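Side-chain contact in 2-dehydropantoate 2-reductase (Bacillus subtilis, PDB 3EGO), which probably catalyses the NADPH-dependent reduction of 2-dehydropantoate (ketopantoate) to (R)-pantoate, the second step on the route to pantoate in pantothenate biosynthesis: residues A[34-39]-A[126-131]. Sequence-based numbering, arbitrary orientation.
Sequences QEQAAA and AVRKSD
Gln36, on helix 34-43 of the Rossmann-type NADP-binding domain, reaches across to Asp131 in the loop between strands 116-128 and 133-138. With CG anti to the backbone N (chi1 178°) and the chain extended beyond it, the side chain projects from the helix towards the glycine-rich GxGxxG loop. Its CB lies against the Asp131 carboxylate, 3.8 Å from CG of Asp131; CG of Gln36 packs 3.5 Å from Asp131 O, and CD of Gln36 lies 3.7 Å from the same oxygen. The amide stacks on the carboxylate, the two planes 25° apart. NE2 of Gln36 donates to Asp131 O at 2.9 Å, with an N-H...O angle of 157° and the acceptor close to the amide plane. NE2 also hydrogen-bonds to Gly10 O, in the probable NADP-binding loop, a carbonyl that accepts from Arg128 NH1 as well. Arg33 forms salt bridges with Glu35 and Asp131, probably offsetting the proximity of the two carboxylates (Glu35 OE2 to Asp131 OD2, 4.4 Å). Replacing Gln36 by alanine is likely to leave Asp131 O and Gly10 O without the NE2 donor and to break the water link to Arg128. That water donates to Gln36 OE1 at 2.9 Å and, at the edge of the guanidinium and in its plane, accepts from Arg128 NH1 at 2.6 Å.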
loop_
_atom_site.group_PDB
_atom_site.type_symbol
_atom_site.label_atom_id
_atom_site.label_comp_id
_atom_site.label_asym_id
_atom_site.label_seq_id
_atom_site.Cartn_x
_atom_site.Cartn_y
_atom_site.Cartn_z
ATOM N N GLN A 34 -0.068 12.459 33.255
ATOM C CA GLN A 34 -0.169 12.476 34.729
ATOM C C GLN A 34 -1.098 11.379 35.263
ATOM O O GLN A 34 -0.932 10.858 36.378
ATOM C CB GLN A 34 -0.624 13.884 35.186
ATOM C CG GLN A 34 -0.267 14.247 36.622
ATOM C CD GLN A 34 0.292 15.672 36.721
ATOM O OE1 GLN A 34 -0.345 16.566 37.284
ATOM N NE2 GLN A 34 1.487 15.888 36.148
ATOM N N GLU A 35 -2.095 11.010 34.473
ATOM C CA GLU A 35 -3.055 9.994 34.921
ATOM C C GLU A 35 -2.393 8.630 35.036
ATOM O O GLU A 35 -2.741 7.815 35.909
ATOM C CB GLU A 35 -4.195 9.889 33.926
ATOM C CG GLU A 35 -3.722 10.144 32.528
ATOM C CD GLU A 35 -4.656 9.565 31.494
ATOM O OE1 GLU A 35 -5.860 9.351 31.832
ATOM O OE2 GLU A 35 -4.177 9.323 30.359
ATOM N N GLN A 36 -1.466 8.344 34.124
ATOM C CA GLN A 36 -0.738 7.094 34.309
ATOM C C GLN A 36 0.204 7.201 35.484
ATOM O O GLN A 36 0.272 6.312 36.289
ATOM C CB GLN A 36 0.063 6.751 33.078
ATOM C CG GLN A 36 0.875 5.448 33.308
ATOM C CD GLN A 36 1.568 5.008 32.027
ATOM O OE1 GLN A 36 1.918 5.826 31.185
ATOM N NE2 GLN A 36 1.748 3.710 31.876
ATOM N N ALA A 37 0.975 8.288 35.558
ATOM C CA ALA A 37 1.889 8.481 36.667
ATOM C C ALA A 37 1.163 8.369 37.998
ATOM O O ALA A 37 1.662 7.742 38.935
ATOM C CB ALA A 37 2.649 9.822 36.527
ATOM N N ALA A 38 -0.039 8.950 38.078
ATOM C CA ALA A 38 -0.822 8.897 39.308
ATOM C C ALA A 38 -1.252 7.483 39.594
ATOM O O ALA A 38 -1.251 7.045 40.734
ATOM C CB ALA A 38 -2.076 9.819 39.216
ATOM N N ALA A 39 -1.648 6.767 38.552
ATOM C CA ALA A 39 -2.169 5.411 38.742
ATOM C C ALA A 39 -1.100 4.394 39.161
ATOM O O ALA A 39 -1.401 3.428 39.882
ATOM C CB ALA A 39 -2.899 4.939 37.490
ATOM N N ALA A 126 6.119 -8.425 25.281
ATOM C CA ALA A 126 5.427 -7.759 26.371
ATOM C C ALA A 126 4.285 -6.951 25.797
ATOM O O ALA A 126 4.450 -6.267 24.773
ATOM C CB ALA A 126 6.397 -6.841 27.120
ATOM N N VAL A 127 3.143 -7.004 26.471
ATOM C CA VAL A 127 1.919 -6.376 25.952
ATOM C C VAL A 127 1.294 -5.553 27.089
ATOM O O VAL A 127 0.942 -6.122 28.125
ATOM C CB VAL A 127 0.908 -7.474 25.477
ATOM C CG1 VAL A 127 -0.431 -6.861 25.102
ATOM C CG2 VAL A 127 1.467 -8.290 24.305
ATOM N N ARG A 128 1.167 -4.229 26.928
ATOM C CA ARG A 128 0.552 -3.398 27.987
ATOM C C ARG A 128 -0.954 -3.673 28.016
ATOM O O ARG A 128 -1.621 -3.623 26.979
ATOM C CB ARG A 128 0.833 -1.890 27.767
ATOM C CG ARG A 128 0.149 -0.957 28.807
ATOM C CD ARG A 128 0.698 0.503 28.681
ATOM N NE ARG A 128 0.177 1.110 27.469
ATOM C CZ ARG A 128 0.336 2.385 27.128
ATOM N NH1 ARG A 128 1.054 3.184 27.892
ATOM N NH2 ARG A 128 -0.197 2.844 25.998
ATOM N N LYS A 129 -1.470 -4.002 29.200
ATOM C CA LYS A 129 -2.893 -4.289 29.359
ATOM C C LYS A 129 -3.685 -3.059 29.791
ATOM O O LYS A 129 -4.842 -2.930 29.445
ATOM C CB LYS A 129 -3.094 -5.414 30.385
ATOM C CG LYS A 129 -2.489 -6.733 29.924
ATOM C CD LYS A 129 -2.810 -7.910 30.913
ATOM C CE LYS A 129 -4.097 -8.658 30.512
ATOM N NZ LYS A 129 -4.112 -8.968 29.041
ATOM N N SER A 130 -3.056 -2.182 30.562
ATOM C CA SER A 130 -3.674 -0.963 31.074
ATOM C C SER A 130 -2.575 0.007 31.433
ATOM O O SER A 130 -1.397 -0.274 31.219
ATOM C CB SER A 130 -4.490 -1.267 32.330
ATOM O OG SER A 130 -3.641 -1.730 33.359
ATOM N N ASP A 131 -2.934 1.154 32.013
ATOM C CA ASP A 131 -1.916 2.106 32.503
ATOM C C ASP A 131 -0.929 1.518 33.529
ATOM O O ASP A 131 0.173 2.009 33.676
ATOM C CB ASP A 131 -2.570 3.370 33.114
ATOM C CG ASP A 131 -2.782 4.523 32.069
ATOM O OD1 ASP A 131 -2.209 4.508 30.959
ATOM O OD2 ASP A 131 -3.534 5.464 32.375
HETATM O O HOH W 1 2.164 5.544 28.345
#